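Local coordinates for Sam-dependent methyltransferases (Streptomyces davawensis, PDB 4D7K), which catalyses the two successive S-adenosylmethionine-dependent N-methylations that turn 8-amino-8-demethyl-D-riboflavin into the antibiotic roseoflavin, at residues A[169-173]-A[174-178]; A[243-246]-A[247-250]; A[267-270]-A[271-275]; A[309-312]-A[313-317]; A[318-322]-A[323-327]. All blocks are in the same frame, centred on the assembly; numbering follows the deposited sequence.

In the fold
All five interactions lie in the class I-like methyltransferase domain, around its mixed seven-stranded sheet. Interaction 1 stands apart where helix 167-171 runs into the loop before strand 181-185, its nearest atoms about 5 Å from interaction 2 without touching. Interactions 2, 3 and 5 run on into one another: Tyr248 packs on Met273 of interaction 3, whose Arg270 NE in turn lies 3.2 Å from Gly324 O of interaction 5. Interactions 4 and 5 occupy the two ends of helix 313-322, their centres about 11 Å apart. Nearest to the predicted S-adenosylmethionine site is interaction 3, with the side chain of Arg268 about 8 Å from that of Phe237; Tyr248 of interaction 2 is about 10 Å away.

Interaction 1 of 5, residues A[169-173]-A[174-178]; sequences DFLTS and FDFGR
This is a local turn contact at the end of helix 167-171, where Phe170 and Leu171 meet the two phenylalanines of the loop that leads to strand 181-185. Phe170 O receives a weak bond from Phe174 N at 3.3 Å, bent to 137° at the hydrogen, and the same oxygen sits in the plane of the Phe176 ring, 3.6 Å from CE2 at its edge. The Leu171 and Phe176 side chains cross at about a right angle, CD2 of Leu171 lying 3.9 Å from CD2 of Phe176, oblique to the ring. In this Rossmann-like alpha/beta domain the loop places aromatic side chains against the sheet: Phe174 and Phe176 both touch Leu282, and Phe174 also meets His331 edge-to-face. With CG anti to the backbone N (chi1 -173°), the Phe174 ring comes to lie over one face of Phe176, its CD2 3.8 Å above the centre of that ring. Ser173 OG turns back into the helix end to donate to Asp169 O, 2.5 Å away.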
loop_
_atom_site.group_PDB
_atom_site.type_symbol
_atom_site.label_atom_id
_atom_site.label_comp_id
_atom_site.label_asym_id
_atom_site.label_seq_id
_atom_site.Cartn_x
_atom_site.Cartn_y
_atom_site.Cartn_z
ATOM N N ASP A 169 -7.299 23.703 -0.121
ATOM C CA ASP A 169 -7.509 23.530 -1.555
ATOM C C ASP A 169 -8.795 24.202 -2.039
ATOM O O ASP A 169 -8.849 24.711 -3.156
ATOM C CB ASP A 169 -7.530 22.042 -1.919
ATOM C CG ASP A 169 -6.136 21.441 -2.003
ATOM O OD1 ASP A 169 -5.165 22.206 -2.176
ATOM O OD2 ASP A 169 -6.007 20.203 -1.905
ATOM N N PHE A 170 -9.826 24.206 -1.199
ATOM C CA PHE A 170 -11.069 24.885 -1.539
ATOM C C PHE A 170 -10.949 26.386 -1.325
ATOM O O PHE A 170 -11.298 27.177 -2.201
ATOM C CB PHE A 170 -12.240 24.338 -0.716
ATOM C CG PHE A 170 -12.681 22.967 -1.134
ATOM C CD1 PHE A 170 -13.352 22.776 -2.329
ATOM C CD2 PHE A 170 -12.422 21.867 -0.333
ATOM C CE1 PHE A 170 -13.755 21.513 -2.718
ATOM C CE2 PHE A 170 -12.823 20.602 -0.717
ATOM C CZ PHE A 170 -13.491 20.424 -1.907
ATOM N N LEU A 171 -10.444 26.770 -0.158
ATOM C CA LEU A 171 -10.439 28.170 0.259
ATOM C C LEU A 171 -9.478 29.042 -0.541
ATOM O O LEU A 171 -9.536 30.267 -0.454
ATOM C CB LEU A 171 -10.106 28.273 1.748
ATOM C CG LEU A 171 -11.149 27.654 2.676
ATOM C CD1 LEU A 171 -10.750 27.817 4.140
ATOM C CD2 LEU A 171 -12.515 28.267 2.407
ATOM N N THR A 172 -8.600 28.419 -1.318
ATOM C CA THR A 172 -7.646 29.174 -2.121
ATOM C C THR A 172 -7.950 29.090 -3.611
ATOM O O THR A 172 -7.281 29.729 -4.416
ATOM C CB THR A 172 -6.202 28.691 -1.892
ATOM O OG1 THR A 172 -6.074 27.335 -2.337
ATOM C CG2 THR A 172 -5.832 28.787 -0.417
ATOM N N SER A 173 -8.959 28.306 -3.976
ATOM C CA SER A 173 -9.252 28.069 -5.386
ATOM C C SER A 173 -10.544 28.747 -5.832
ATOM O O SER A 173 -10.813 28.858 -7.030
ATOM C CB SER A 173 -9.331 26.568 -5.664
ATOM O OG SER A 173 -8.133 25.918 -5.274
ATOM N N PHE A 174 -11.344 29.190 -4.867
ATOM C CA PHE A 174 -12.591 29.883 -5.170
ATOM C C PHE A 174 -12.750 31.104 -4.271
ATOM O O PHE A 174 -12.254 31.122 -3.145
ATOM C CB PHE A 174 -13.790 28.943 -5.011
ATOM C CG PHE A 174 -15.093 29.541 -5.467
ATOM C CD1 PHE A 174 -15.394 29.634 -6.818
ATOM C CD2 PHE A 174 -16.017 30.011 -4.544
ATOM C CE1 PHE A 174 -16.589 30.186 -7.243
ATOM C CE2 PHE A 174 -17.216 30.564 -4.959
ATOM C CZ PHE A 174 -17.503 30.649 -6.311
ATOM N N ASP A 175 -13.442 32.122 -4.771
ATOM C CA ASP A 175 -13.612 33.365 -4.026
ATOM C C ASP A 175 -14.880 33.351 -3.174
ATOM O O ASP A 175 -15.897 33.940 -3.540
ATOM C CB ASP A 175 -13.635 34.558 -4.987
ATOM C CG ASP A 175 -13.696 35.890 -4.263
ATOM O OD1 ASP A 175 -13.232 35.958 -3.104
ATOM O OD2 ASP A 175 -14.208 36.866 -4.851
ATOM N N PHE A 176 -14.813 32.682 -2.029
ATOM C CA PHE A 176 -15.939 32.663 -1.103
ATOM C C PHE A 176 -16.188 34.041 -0.496
ATOM O O PHE A 176 -17.288 34.328 -0.028
ATOM C CB PHE A 176 -15.703 31.642 0.005
ATOM C CG PHE A 176 -15.708 30.221 -0.472
ATOM C CD1 PHE A 176 -16.902 29.558 -0.696
ATOM C CD2 PHE A 176 -14.519 29.547 -0.692
ATOM C CE1 PHE A 176 -16.911 28.250 -1.132
ATOM C CE2 PHE A 176 -14.520 28.238 -1.128
ATOM C CZ PHE A 176 -15.718 27.588 -1.349
ATOM N N GLY A 177 -15.166 34.891 -0.525
ATOM C CA GLY A 177 -15.243 36.212 0.070
ATOM C C GLY A 177 -16.219 37.178 -0.580
ATOM O O GLY A 177 -16.425 38.283 -0.076
ATOM N N ARG A 178 -16.823 36.777 -1.693
ATOM C CA ARG A 178 -17.783 37.646 -2.366
ATOM C C ARG A 178 -19.220 37.259 -2.020
ATOM O O ARG A 178 -20.165 37.722 -2.657
ATOM C CB ARG A 178 -17.568 37.626 -3.886
ATOM C CG ARG A 178 -17.839 36.297 -4.587
ATOM C CD ARG A 178 -17.400 36.382 -6.049
ATOM N NE ARG A 178 -17.823 35.238 -6.853
ATOM C CZ ARG A 178 -18.934 35.210 -7.584
ATOM N NH1 ARG A 178 -19.738 36.261 -7.606
ATOM N NH2 ARG A 178 -19.243 34.130 -8.293
#

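Interaction 2 of 5, residues A[243-246]-A[247-250]; sequences TGCD and AYVL
The backbone between Cys245 and Tyr248 passes from loop to strand, turning at Asp246, where psi is close to zero (2°), before it extends from Ala247 onward, and this bend brings the Tyr248 side chain back over Cys245. Tyr248 has CG anti to its own carbonyl carbon (chi1 -70°), which lays the ring along the preceding loop. Among the side-chain atoms of Cys245 it is CB that touches, 3.6 Å from Tyr248 CZ. Closer still is the carbonyl: Cys245 O lies 3.1 Å from Tyr248 CE1, approaching the ring obliquely. The sulfur stands farther off, with Cys245 SG 5.1 Å from the centroid of the Tyr248 ring and 32° from its normal, an oblique sulfur-aromatic contact. Beyond the cysteine, the phenol oxygen reaches the start of the loop, where Tyr248 OH is 3.9 Å from Thr243 CA and is hydrogen-bonded to Pro242 O; Ala272 O, 3.0 Å from Tyr248 OH, is probably a further partner. Gly244, at positive phi, carries the chain from Thr243 to Cys245. Asp246 directs its carboxylate elsewhere, with OD2 accepting from Thr180 N. Strand 247-251 runs between strands 181-185 and 280-285, both parallel to it; Cys245 packs on Arg181 and Ala183, while the Tyr248 side chain packs on Ile269 at the end of helix 259-270 and on Ala272 and Met273 just after it.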
loop_
_atom_site.group_PDB
_atom_site.type_symbol
_atom_site.label_atom_id
_atom_site.label_comp_id
_atom_site.label_asym_id
_atom_site.label_seq_id
_atom_site.Cartn_x
_atom_site.Cartn_y
_atom_site.Cartn_z
ATOM N N THR A 243 -34.064 30.665 3.497
ATOM C CA THR A 243 -34.347 31.525 2.354
ATOM C C THR A 243 -33.603 32.855 2.469
ATOM O O THR A 243 -33.544 33.452 3.543
ATOM C CB THR A 243 -35.866 31.791 2.222
ATOM O OG1 THR A 243 -36.557 30.543 2.086
ATOM C CG2 THR A 243 -36.170 32.667 1.014
ATOM N N GLY A 244 -33.028 33.311 1.360
ATOM C CA GLY A 244 -32.358 34.597 1.332
ATOM C C GLY A 244 -30.846 34.499 1.394
ATOM O O GLY A 244 -30.156 35.510 1.526
ATOM N N CYS A 245 -30.327 33.280 1.303
ATOM C CA CYS A 245 -28.887 33.075 1.282
ATOM C C CYS A 245 -28.355 33.301 -0.129
ATOM O O CYS A 245 -29.008 32.948 -1.110
ATOM C CB CYS A 245 -28.534 31.674 1.782
ATOM S SG CYS A 245 -28.985 31.376 3.513
ATOM N N ASP A 246 -27.178 33.907 -0.232
ATOM C CA ASP A 246 -26.609 34.211 -1.539
ATOM C C ASP A 246 -25.565 33.171 -1.941
ATOM O O ASP A 246 -24.949 33.275 -3.002
ATOM C CB ASP A 246 -26.005 35.620 -1.554
ATOM C CG ASP A 246 -25.003 35.841 -0.439
ATOM O OD1 ASP A 246 -25.123 35.178 0.609
ATOM O OD2 ASP A 246 -24.098 36.683 -0.611
ATOM N N ALA A 247 -25.381 32.163 -1.093
ATOM C CA ALA A 247 -24.490 31.054 -1.411
ATOM C C ALA A 247 -25.000 29.758 -0.791
ATOM O O ALA A 247 -25.126 29.652 0.426
ATOM C CB ALA A 247 -23.073 31.351 -0.936
ATOM N N TYR A 248 -25.302 28.781 -1.640
ATOM C CA TYR A 248 -25.737 27.466 -1.189
ATOM C C TYR A 248 -24.682 26.425 -1.528
ATOM O O TYR A 248 -24.199 26.366 -2.660
ATOM C CB TYR A 248 -27.077 27.088 -1.821
ATOM C CG TYR A 248 -28.237 27.900 -1.304
ATOM C CD1 TYR A 248 -28.456 29.194 -1.753
ATOM C CD2 TYR A 248 -29.117 27.371 -0.367
ATOM C CE1 TYR A 248 -29.516 29.941 -1.279
ATOM C CE2 TYR A 248 -30.183 28.113 0.111
ATOM C CZ TYR A 248 -30.377 29.397 -0.350
ATOM O OH TYR A 248 -31.435 30.143 0.118
ATOM N N VAL A 249 -24.323 25.605 -0.545
ATOM C CA VAL A 249 -23.232 24.652 -0.708
ATOM C C VAL A 249 -23.697 23.203 -0.547
ATOM O O VAL A 249 -24.307 22.846 0.459
ATOM C CB VAL A 249 -22.100 24.934 0.297
ATOM C CG1 VAL A 249 -20.952 23.962 0.091
ATOM C CG2 VAL A 249 -21.622 26.383 0.171
ATOM N N LEU A 250 -23.409 22.384 -1.555
ATOM C CA LEU A 250 -23.713 20.954 -1.525
ATOM C C LEU A 250 -22.432 20.135 -1.583
ATOM O O LEU A 250 -21.850 19.963 -2.653
ATOM C CB LEU A 250 -24.626 20.570 -2.692
ATOM C CG LEU A 250 -26.112 20.874 -2.552
ATOM C CD1 LEU A 250 -26.809 20.673 -3.884
ATOM C CD2 LEU A 250 -26.721 19.980 -1.488
#

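Interaction 3 of 5, residues A[267-270]-A[271-275]; sequences VRIR and QAMGD
Gln271, Arg270 and Arg268 carry most of this contact, made where helix 259-270 gives way to the loop before strand 280-285. Gln271 N still bonds Val267 O in helical fashion, at 3.2 Å, while its side chain doubles back along the helix. With CG set between the backbone N and the carbonyl carbon (chi1 56°), the extended chain carries the amide to Arg268, whose own chain is bent twice to meet it. Arg268 NH1 gives Gln271 OE1 a weak bond of 3.2 Å, the guanidinium and amide planes turned 50° apart. Arg270 reaches the other way, over the loop. Its NH1 donates to Gly274 O at 3.1 Å, the oxygen lying in the guanidinium plane and the donor almost in line with the carbonyl; its NE is occupied by Gly324 O. Asp275 OD1 lies 4.3 Å from Arg270 NH2, beyond salt-bridge distance, so at most a weak attraction is likely. Met273 folds back on the helix end, its CG 3.2 Å from Ile269 O. That oxygen takes Ala272 N at 2.9 Å and, weakly, Met273 N, and an arginine bridges to the glycine of positive phi, forming the helix-to-strand junction of a beta-alpha-beta unit in this Rossmann-like domain.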
loop_
_atom_site.group_PDB
_atom_site.type_symbol
_atom_site.label_atom_id
_atom_site.label_comp_id
_atom_site.label_asym_id
_atom_site.label_seq_id
_atom_site.Cartn_x
_atom_site.Cartn_y
_atom_site.Cartn_z
ATOM N N VAL A 267 -34.392 21.800 -7.212
ATOM C CA VAL A 267 -35.511 22.701 -7.485
ATOM C C VAL A 267 -35.889 23.488 -6.229
ATOM O O VAL A 267 -36.188 24.682 -6.296
ATOM C CB VAL A 267 -36.751 21.929 -8.012
ATOM C CG1 VAL A 267 -37.983 22.816 -8.026
ATOM C CG2 VAL A 267 -36.488 21.383 -9.406
ATOM N N ARG A 268 -35.861 22.813 -5.084
ATOM C CA ARG A 268 -36.158 23.448 -3.803
ATOM C C ARG A 268 -35.116 24.501 -3.438
ATOM O O ARG A 268 -35.449 25.550 -2.887
ATOM C CB ARG A 268 -36.251 22.395 -2.698
ATOM C CG ARG A 268 -37.593 21.687 -2.634
ATOM C CD ARG A 268 -38.681 22.606 -2.095
ATOM N NE ARG A 268 -38.419 23.019 -0.718
ATOM C CZ ARG A 268 -37.972 24.220 -0.363
ATOM N NH1 ARG A 268 -37.739 25.143 -1.287
ATOM N NH2 ARG A 268 -37.761 24.499 0.917
ATOM N N ILE A 269 -33.855 24.217 -3.739
ATOM C CA ILE A 269 -32.796 25.196 -3.531
ATOM C C ILE A 269 -33.014 26.384 -4.460
ATOM O O ILE A 269 -32.892 27.538 -4.051
ATOM C CB ILE A 269 -31.401 24.589 -3.775
ATOM C CG1 ILE A 269 -31.121 23.484 -2.754
ATOM C CG2 ILE A 269 -30.321 25.665 -3.703
ATOM C CD1 ILE A 269 -29.825 22.742 -2.999
ATOM N N ARG A 270 -33.370 26.085 -5.706
ATOM C CA ARG A 270 -33.555 27.105 -6.732
ATOM C C ARG A 270 -34.571 28.180 -6.344
ATOM O O ARG A 270 -34.363 29.364 -6.613
ATOM C CB ARG A 270 -33.980 26.450 -8.048
ATOM C CG ARG A 270 -34.263 27.434 -9.168
ATOM C CD ARG A 270 -33.035 28.264 -9.520
ATOM N NE ARG A 270 -33.359 29.289 -10.506
ATOM C CZ ARG A 270 -33.746 30.523 -10.201
ATOM N NH1 ARG A 270 -33.846 30.895 -8.931
ATOM N NH2 ARG A 270 -34.028 31.389 -11.165
ATOM N N GLN A 271 -35.664 27.772 -5.710
ATOM C CA GLN A 271 -36.706 28.724 -5.345
ATOM C C GLN A 271 -36.418 29.401 -4.005
ATOM O O GLN A 271 -37.120 30.332 -3.612
ATOM C CB GLN A 271 -38.077 28.036 -5.313
ATOM C CG GLN A 271 -38.166 26.820 -4.404
ATOM C CD GLN A 271 -39.510 26.119 -4.507
ATOM O OE1 GLN A 271 -39.806 25.203 -3.737
ATOM N NE2 GLN A 271 -40.330 26.544 -5.463
ATOM N N ALA A 272 -35.381 28.939 -3.314
ATOM C CA ALA A 272 -34.970 29.543 -2.048
ATOM C C ALA A 272 -33.938 30.649 -2.272
ATOM O O ALA A 272 -33.662 31.447 -1.375
ATOM C CB ALA A 272 -34.413 28.480 -1.109
ATOM N N MET A 273 -33.375 30.688 -3.474
ATOM C CA MET A 273 -32.346 31.666 -3.814
ATOM C C MET A 273 -32.949 32.995 -4.254
ATOM O O MET A 273 -32.272 34.022 -4.257
ATOM C CB MET A 273 -31.440 31.125 -4.923
ATOM C CG MET A 273 -30.711 29.849 -4.564
ATOM S SD MET A 273 -29.694 29.245 -5.922
ATOM C CE MET A 273 -28.724 30.702 -6.292
ATOM N N GLY A 274 -34.223 32.967 -4.631
ATOM C CA GLY A 274 -34.890 34.158 -5.124
ATOM C C GLY A 274 -34.471 34.475 -6.545
ATOM O O GLY A 274 -34.323 33.574 -7.370
ATOM N N ASP A 275 -34.274 35.758 -6.832
ATOM C CA ASP A 275 -33.868 36.189 -8.166
ATOM C C ASP A 275 -32.642 37.095 -8.121
ATOM O O ASP A 275 -32.375 37.837 -9.066
ATOM C CB ASP A 275 -35.019 36.911 -8.868
ATOM C CG ASP A 275 -36.189 35.995 -9.158
ATOM O OD1 ASP A 275 -35.958 34.786 -9.367
ATOM O OD2 ASP A 275 -37.338 36.484 -9.179
#

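Interaction 4 of 5, residues A[309-312]-A[313-317]; sequences EHRT and RAQWD
Thr312 and Gln315 form a capping box at the start of helix 313-322, with Arg311 lying across the Trp316 indole beside it. Among the hydrogen bonds, the pair is reciprocal. Thr312 N donates to Gln315 OE1 at 2.7 Å, nearly straight (170°), in the carbonyl plane and on a lone pair. In return Gln315 N gives a longer bond of 3.3 Å to Thr312 OG1, which chi1 (66°) sets between the backbone N and the carbonyl carbon, facing the first turn. A further weak bond runs from Thr312 OG1 to Gln315 OE1, and the helix proper opens with Trp316 N bonded to Thr312 O. The apolar contact comes from aliphatic carbons: Arg311 CB sits over the five-membered ring of Trp316, 3.7 Å from its centroid, a CH-pi contact. Farther along the extended chain Arg311 CD lies 4.0 Å above the indole plane, but the guanidinium, tilted 61° to it, is too distant for more than a weak cation-pi attraction. Its charge is met elsewhere, by a salt bridge to Asp259 and a hydrogen bond to Leu254 O; Arg313 likewise pairs with Glu290. Bridging the two residues at the indole edge, water 1 accepts from Arg311 N at 2.7 Å and from Trp316 NE1 at 3.1 Å.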
loop_
_atom_site.group_PDB
_atom_site.type_symbol
_atom_site.label_atom_id
_atom_site.label_comp_id
_atom_site.label_asym_id
_atom_site.label_seq_id
_atom_site.Cartn_x
_atom_site.Cartn_y
_atom_site.Cartn_z
ATOM N N GLU A 309 -21.892 7.335 -7.513
ATOM C CA GLU A 309 -20.888 7.630 -8.526
ATOM C C GLU A 309 -20.734 9.138 -8.759
ATOM O O GLU A 309 -21.682 9.904 -8.583
ATOM C CB GLU A 309 -21.258 6.926 -9.833
ATOM C CG GLU A 309 -20.134 6.827 -10.848
ATOM C CD GLU A 309 -20.547 6.072 -12.099
ATOM O OE1 GLU A 309 -21.758 5.817 -12.268
ATOM O OE2 GLU A 309 -19.663 5.732 -12.913
ATOM N N HIS A 310 -19.531 9.559 -9.144
ATOM C CA HIS A 310 -19.298 10.946 -9.524
ATOM C C HIS A 310 -19.911 11.200 -10.889
ATOM O O HIS A 310 -20.076 10.271 -11.681
ATOM C CB HIS A 310 -17.805 11.269 -9.545
ATOM C CG HIS A 310 -17.141 11.152 -8.211
ATOM N ND1 HIS A 310 -17.528 11.900 -7.118
ATOM C CD2 HIS A 310 -16.108 10.382 -7.791
ATOM C CE1 HIS A 310 -16.767 11.591 -6.083
ATOM N NE2 HIS A 310 -15.898 10.673 -6.466
ATOM N N ARG A 311 -20.251 12.453 -11.169
ATOM C CA ARG A 311 -20.897 12.788 -12.433
ATOM C C ARG A 311 -19.981 13.573 -13.373
ATOM O O ARG A 311 -19.107 14.324 -12.929
ATOM C CB ARG A 311 -22.183 13.581 -12.177
ATOM C CG ARG A 311 -23.336 12.762 -11.597
ATOM C CD ARG A 311 -24.564 13.642 -11.373
ATOM N NE ARG A 311 -25.761 12.888 -11.003
ATOM C CZ ARG A 311 -26.147 12.660 -9.749
ATOM N NH1 ARG A 311 -25.427 13.119 -8.735
ATOM N NH2 ARG A 311 -27.253 11.967 -9.508
ATOM N N THR A 312 -20.178 13.382 -14.676
ATOM C CA THR A 312 -19.482 14.180 -15.676
ATOM C C THR A 312 -20.141 15.544 -15.752
ATOM O O THR A 312 -21.185 15.764 -15.139
ATOM C CB THR A 312 -19.512 13.536 -17.071
ATOM O OG1 THR A 312 -20.862 13.507 -17.553
ATOM C CG2 THR A 312 -18.957 12.125 -17.029
ATOM N N ARG A 313 -19.544 16.453 -16.517
ATOM C CA ARG A 313 -20.086 17.799 -16.663
ATOM C C ARG A 313 -21.421 17.780 -17.394
ATOM O O ARG A 313 -22.365 18.472 -17.006
ATOM C CB ARG A 313 -19.102 18.697 -17.411
ATOM C CG ARG A 313 -19.510 20.155 -17.441
ATOM C CD ARG A 313 -18.621 20.950 -18.376
ATOM N NE ARG A 313 -18.668 22.380 -18.087
ATOM C CZ ARG A 313 -17.672 23.064 -17.534
ATOM N NH1 ARG A 313 -16.535 22.457 -17.222
ATOM N NH2 ARG A 313 -17.806 24.364 -17.306
ATOM N N ALA A 314 -21.489 16.985 -18.456
ATOM C CA ALA A 314 -22.705 16.868 -19.248
ATOM C C ALA A 314 -23.856 16.357 -18.386
ATOM O O ALA A 314 -24.989 16.819 -18.508
ATOM C CB ALA A 314 -22.478 15.950 -20.443
ATOM N N GLN A 315 -23.553 15.407 -17.510
ATOM C CA GLN A 315 -24.546 14.881 -16.584
ATOM C C GLN A 315 -25.035 15.964 -15.628
ATOM O O GLN A 315 -26.235 16.071 -15.361
ATOM C CB GLN A 315 -23.971 13.699 -15.804
ATOM C CG GLN A 315 -23.770 12.451 -16.645
ATOM C CD GLN A 315 -23.097 11.332 -15.877
ATOM O OE1 GLN A 315 -22.055 11.532 -15.250
ATOM N NE2 GLN A 315 -23.693 10.146 -15.915
ATOM N N TRP A 316 -24.103 16.770 -15.126
ATOM C CA TRP A 316 -24.447 17.873 -14.234
ATOM C C TRP A 316 -25.265 18.924 -14.964
ATOM O O TRP A 316 -26.212 19.476 -14.406
ATOM C CB TRP A 316 -23.193 18.511 -13.635
ATOM C CG TRP A 316 -22.643 17.777 -12.449
ATOM C CD1 TRP A 316 -21.437 17.140 -12.365
ATOM C CD2 TRP A 316 -23.278 17.601 -11.174
ATOM N NE1 TRP A 316 -21.280 16.584 -11.117
ATOM C CE2 TRP A 316 -22.396 16.852 -10.367
ATOM C CE3 TRP A 316 -24.506 18.007 -10.636
ATOM C CZ2 TRP A 316 -22.702 16.499 -9.053
ATOM C CZ3 TRP A 316 -24.807 17.656 -9.331
ATOM C CH2 TRP A 316 -23.907 16.907 -8.554
ATOM N N ASP A 317 -24.895 19.197 -16.213
ATOM C CA ASP A 317 -25.661 20.103 -17.064
ATOM C C ASP A 317 -27.116 19.662 -17.156
ATOM O O ASP A 317 -28.028 20.461 -16.949
ATOM C CB ASP A 317 -25.054 20.179 -18.469
ATOM C CG ASP A 317 -24.121 21.365 -18.646
ATOM O OD1 ASP A 317 -24.431 22.452 -18.113
ATOM O OD2 ASP A 317 -23.081 21.208 -19.323
HETATM O O HOH W 1 -19.323 14.605 -9.850
#

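Interaction 5 of 5, residues A[318-322]-A[323-327]; sequences DLLAR and AGFDI
Leu320 packs against Phe325 and Ile327 as helix 313-322 turns back into strand 325-333, the two short segments running at 147° to one another with their axes 6.7 Å apart. Leu319 takes little part across the turn and packs on Asp259 and Arg311. Leu320, next along, is the centre of the contact. Its two methyls divide the work: CD2 lies 3.7 Å from Phe325 CB and meets the ring obliquely, while CD1 lies 3.6 Å from Ile327 CG1, the two side chains crossing at about a right angle. With CG anti to its carbonyl carbon (chi1 -68°), Leu320 points both branches at the strand. Its carbonyl accepts twice, from Phe325 N at 2.8 Å and from Ala323 N at 3.1 Å, the two donors coming from opposite faces of the carbonyl plane. Ala321 supplies the next acceptor, its O taking Gly324 N at 3.2 Å. Arg322 then ends the segment, its side chain running out over Asp259 and Val263 of helix 259-270. The bonds from Phe325 N to Leu320 O and from Gly324 N to Ala321 O, with Gly324 at positive phi (78°), make a Schellman motif. The carbonyls of Leu320 and Ala321 are thus taken up by amides of the residues that leave the helix, while the apolar methyls of Leu320 bind the helix to its own following strand.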
loop_
_atom_site.group_PDB
_atom_site.type_symbol
_atom_site.label_atom_id
_atom_site.label_comp_id
_atom_site.label_asym_id
_atom_site.label_seq_id
_atom_site.Cartn_x
_atom_site.Cartn_y
_atom_site.Cartn_z
ATOM N N ASP A 318 -27.320 18.383 -17.459
ATOM C CA ASP A 318 -28.653 17.821 -17.660
ATOM C C ASP A 318 -29.470 17.841 -16.372
ATOM O O ASP A 318 -30.666 18.132 -16.387
ATOM C CB ASP A 318 -28.548 16.389 -18.199
ATOM C CG ASP A 318 -29.836 15.907 -18.846
ATOM O OD1 ASP A 318 -30.905 15.991 -18.204
ATOM O OD2 ASP A 318 -29.780 15.449 -20.007
ATOM N N LEU A 319 -28.817 17.530 -15.259
ATOM C CA LEU A 319 -29.478 17.540 -13.962
ATOM C C LEU A 319 -29.890 18.962 -13.585
ATOM O O LEU A 319 -31.051 19.217 -13.264
ATOM C CB LEU A 319 -28.562 16.944 -12.891
ATOM C CG LEU A 319 -29.201 15.969 -11.901
ATOM C CD1 LEU A 319 -29.697 14.735 -12.631
ATOM C CD2 LEU A 319 -28.222 15.585 -10.802
ATOM N N LEU A 320 -28.933 19.882 -13.642
ATOM C CA LEU A 320 -29.170 21.276 -13.278
ATOM C C LEU A 320 -30.151 21.963 -14.222
ATOM O O LEU A 320 -30.853 22.894 -13.824
ATOM C CB LEU A 320 -27.848 22.047 -13.253
ATOM C CG LEU A 320 -26.883 21.643 -12.136
ATOM C CD1 LEU A 320 -25.457 22.056 -12.478
ATOM C CD2 LEU A 320 -27.312 22.239 -10.807
ATOM N N ALA A 321 -30.195 21.503 -15.470
ATOM C CA ALA A 321 -31.106 22.064 -16.463
ATOM C C ALA A 321 -32.557 21.850 -16.047
ATOM O O ALA A 321 -33.390 22.744 -16.177
ATOM C CB ALA A 321 -30.850 21.450 -17.840
ATOM N N ARG A 322 -32.848 20.657 -15.541
ATOM C CA ARG A 322 -34.197 20.317 -15.102
ATOM C C ARG A 322 -34.606 21.091 -13.848
ATOM O O ARG A 322 -35.790 21.171 -13.517
ATOM C CB ARG A 322 -34.309 18.811 -14.849
ATOM C CG ARG A 322 -34.157 17.956 -16.102
ATOM C CD ARG A 322 -34.534 16.503 -15.834
ATOM N NE ARG A 322 -33.486 15.772 -15.125
ATOM C CZ ARG A 322 -33.662 14.586 -14.550
ATOM N NH1 ARG A 322 -34.849 13.996 -14.586
ATOM N NH2 ARG A 322 -32.653 13.992 -13.929
ATOM N N ALA A 323 -33.624 21.661 -13.156
ATOM C CA ALA A 323 -33.889 22.420 -11.939
ATOM C C ALA A 323 -33.762 23.927 -12.162
ATOM O O ALA A 323 -33.940 24.716 -11.233
ATOM C CB ALA A 323 -32.955 21.972 -10.829
ATOM N N GLY A 324 -33.453 24.323 -13.391
ATOM C CA GLY A 324 -33.341 25.731 -13.728
ATOM C C GLY A 324 -32.037 26.368 -13.285
ATOM O O GLY A 324 -32.019 27.515 -12.835
ATOM N N PHE A 325 -30.942 25.626 -13.411
ATOM C CA PHE A 325 -29.619 26.153 -13.090
ATOM C C PHE A 325 -28.697 26.169 -14.305
ATOM O O PHE A 325 -28.864 25.381 -15.234
ATOM C CB PHE A 325 -28.967 25.336 -11.975
ATOM C CG PHE A 325 -29.440 25.693 -10.598
ATOM C CD1 PHE A 325 -29.039 26.876 -10.001
ATOM C CD2 PHE A 325 -30.264 24.835 -9.889
ATOM C CE1 PHE A 325 -29.463 27.205 -8.727
ATOM C CE2 PHE A 325 -30.693 25.158 -8.614
ATOM C CZ PHE A 325 -30.291 26.345 -8.032
ATOM N N ASP A 326 -27.717 27.068 -14.280
ATOM C CA ASP A 326 -26.689 27.123 -15.313
ATOM C C ASP A 326 -25.300 27.068 -14.696
ATOM O O ASP A 326 -25.016 27.770 -13.726
ATOM C CB ASP A 326 -26.831 28.391 -16.155
ATOM C CG ASP A 326 -27.528 28.138 -17.470
ATOM O OD1 ASP A 326 -27.365 27.027 -18.018
ATOM O OD2 ASP A 326 -28.237 29.046 -17.955
ATOM N N ILE A 327 -24.435 26.232 -15.262
ATOM C CA ILE A 327 -23.058 26.145 -14.800
ATOM C C ILE A 327 -22.261 27.356 -15.278
ATOM O O ILE A 327 -22.050 27.538 -16.476
ATOM C CB ILE A 327 -22.376 24.851 -15.288
ATOM C CG1 ILE A 327 -23.148 23.631 -14.786
ATOM C CG2 ILE A 327 -20.928 24.791 -14.816
ATOM C CD1 ILE A 327 -22.471 22.315 -15.080
#